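Local coordinates for protein 4-aminobutyrate transaminase (Acinetobacter baumannii, PDB 6WOP) that probably transfers the amino group of 4-aminobutyrate to 2-oxoglutarate with the help of pyridoxal 5'-phosphate, as a class-III aminotransferase, at residues A[133-138]-A[204-209]. Residues are numbered along the deposited sequence; the frame is centred on the assembly and turned at random.
Sequences ITFGNG and IVLEPV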
loop_
_atom_site.group_PDB
_atom_site.type_symbol
_atom_site.label_atom_id
_atom_site.label_comp_id
_atom_site.label_asym_id
_atom_site.label_seq_id
_atom_site.Cartn_x
_atom_site.Cartn_y
_atom_site.Cartn_z
ATOM N N ILE A 133 8.535 11.447 4.950
ATOM C CA ILE A 133 9.949 11.221 4.746
ATOM C C ILE A 133 10.621 11.157 6.114
ATOM O O ILE A 133 10.478 12.083 6.930
ATOM C CB ILE A 133 10.568 12.330 3.871
ATOM C CG1 ILE A 133 9.998 12.260 2.471
ATOM C CG2 ILE A 133 12.112 12.171 3.807
ATOM C CD1 ILE A 133 10.468 13.383 1.544
ATOM N N THR A 134 11.339 10.079 6.367
ATOM C CA THR A 134 12.166 9.939 7.551
ATOM C C THR A 134 13.600 9.694 7.075
ATOM O O THR A 134 13.923 9.835 5.885
ATOM C CB THR A 134 11.704 8.789 8.463
ATOM O OG1 THR A 134 11.666 7.600 7.681
ATOM C CG2 THR A 134 10.244 8.970 8.940
ATOM N N PHE A 135 14.496 9.332 8.012
ATOM C CA PHE A 135 15.914 9.240 7.694
ATOM C C PHE A 135 16.467 7.868 8.070
ATOM O O PHE A 135 16.033 7.234 9.026
ATOM C CB PHE A 135 16.695 10.362 8.424
ATOM C CG PHE A 135 16.392 11.700 7.873
ATOM C CD1 PHE A 135 15.250 12.414 8.286
ATOM C CD2 PHE A 135 17.189 12.239 6.915
ATOM C CE1 PHE A 135 14.945 13.679 7.720
ATOM C CE2 PHE A 135 16.902 13.485 6.353
ATOM C CZ PHE A 135 15.772 14.190 6.746
ATOM N N GLY A 136 17.465 7.435 7.318
ATOM C CA GLY A 136 18.091 6.176 7.617
ATOM C C GLY A 136 18.628 6.235 9.032
ATOM O O GLY A 136 19.135 7.272 9.473
ATOM N N ASN A 137 18.500 5.116 9.739
ATOM C CA ASN A 137 18.883 4.945 11.143
ATOM C C ASN A 137 17.943 5.676 12.086
ATOM O O ASN A 137 18.144 5.593 13.327
ATOM C CB ASN A 137 20.331 5.364 11.394
ATOM C CG ASN A 137 21.272 4.701 10.424
ATOM O OD1 ASN A 137 21.330 3.462 10.404
ATOM N ND2 ASN A 137 22.047 5.497 9.635
ATOM N N GLY A 138 16.913 6.365 11.585
ATOM C CA GLY A 138 15.939 6.963 12.476
ATOM C C GLY A 138 15.176 5.861 13.193
ATOM O O GLY A 138 15.015 4.749 12.669
ATOM N N ILE A 204 8.000 15.824 6.940
ATOM C CA ILE A 204 9.352 15.282 7.105
ATOM C C ILE A 204 9.623 15.151 8.584
ATOM O O ILE A 204 9.480 16.136 9.344
ATOM C CB ILE A 204 10.408 16.187 6.453
ATOM C CG1 ILE A 204 10.091 16.283 4.974
ATOM C CG2 ILE A 204 11.851 15.601 6.705
ATOM C CD1 ILE A 204 11.175 17.052 4.035
ATOM N N VAL A 205 10.045 13.961 8.998
ATOM C CA VAL A 205 10.130 13.637 10.424
ATOM C C VAL A 205 11.554 13.239 10.757
ATOM O O VAL A 205 12.107 12.324 10.123
ATOM C CB VAL A 205 9.178 12.488 10.793
ATOM C CG1 VAL A 205 9.285 12.239 12.365
ATOM C CG2 VAL A 205 7.773 12.842 10.289
ATOM N N LEU A 206 12.124 13.867 11.792
ATOM C CA LEU A 206 13.488 13.522 12.155
ATOM C C LEU A 206 13.716 13.720 13.648
ATOM O O LEU A 206 13.143 14.618 14.269
ATOM C CB LEU A 206 14.517 14.338 11.384
ATOM C CG LEU A 206 14.824 15.709 11.939
ATOM C CD1 LEU A 206 16.058 16.227 11.232
ATOM C CD2 LEU A 206 13.675 16.600 11.702
ATOM N N GLU A 207 14.618 12.929 14.171
ATOM C CA GLU A 207 15.113 13.147 15.534
ATOM C C GLU A 207 16.178 14.230 15.500
ATOM O O GLU A 207 17.176 14.069 14.774
ATOM C CB GLU A 207 15.708 11.841 16.055
ATOM C CG GLU A 207 14.706 10.697 16.236
ATOM C CD GLU A 207 15.405 9.360 16.209
ATOM O OE1 GLU A 207 15.518 8.769 15.080
ATOM O OE2 GLU A 207 15.851 8.929 17.314
ATOM N N PRO A 208 16.031 15.340 16.255
ATOM C CA PRO A 208 17.145 16.308 16.342
ATOM C C PRO A 208 18.428 15.664 16.841
ATOM O O PRO A 208 19.513 16.144 16.508
ATOM C CB PRO A 208 16.672 17.377 17.347
ATOM C CG PRO A 208 15.226 17.130 17.611
ATOM C CD PRO A 208 14.867 15.701 17.105
ATOM N N VAL A 209 18.362 14.594 17.635
ATOM C CA VAL A 209 19.536 13.781 17.958
ATOM C C VAL A 209 19.106 12.328 17.739
ATOM O O VAL A 209 18.321 11.796 18.528
ATOM C CB VAL A 209 20.019 13.972 19.420
ATOM C CG1 VAL A 209 21.299 13.222 19.577
ATOM C CG2 VAL A 209 20.257 15.486 19.804
HETATM O O HOH W 1 13.792 10.001 10.838
HETATM O O HOH W 2 17.812 6.905 15.728
#
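I133 lies opposite I204 on neighbouring parallel strands of the seven-stranded mixed sheet of the pyridoxal-phosphate aminotransferase fold, and here the two strands part toward their C-terminal ends. V205 N joins them by a nearly straight hydrogen bond to I133 O (2.8 Å, 169° at the hydrogen). One step on, a water takes over: it accepts from F135 N and donates to V205 O, both at 3.0 Å, bridging the widening gap. V205 O also lies near the plane of the F135 ring, at its edge, 3.6 Å from CD1. With CG anti to its own carbonyl carbon (chi1 -70°), F135 reaches across the strands, placing CE1 3.8 Å from I204 CG2 and CD1 3.7 Å from L206 CB. I133, F135 and I204 lie on the face that helix 181-194 covers through V188, I191 and F192. On the other face T134 CG2 lies alongside V205 CB, while T134 OG1 is hydrogen-bonded to M149 O. A type II turn from F135 to G138, closed by a hydrogen bond from G138 N to F135 O, brings N137 and G138 round to E207. The buried carboxylate of E207 is held by F139 N at OE1 and G211 N at OE2. A second water donates to both N137 O and E207 OE1, and that same OE1 sits 3.2 Å from G138 CA.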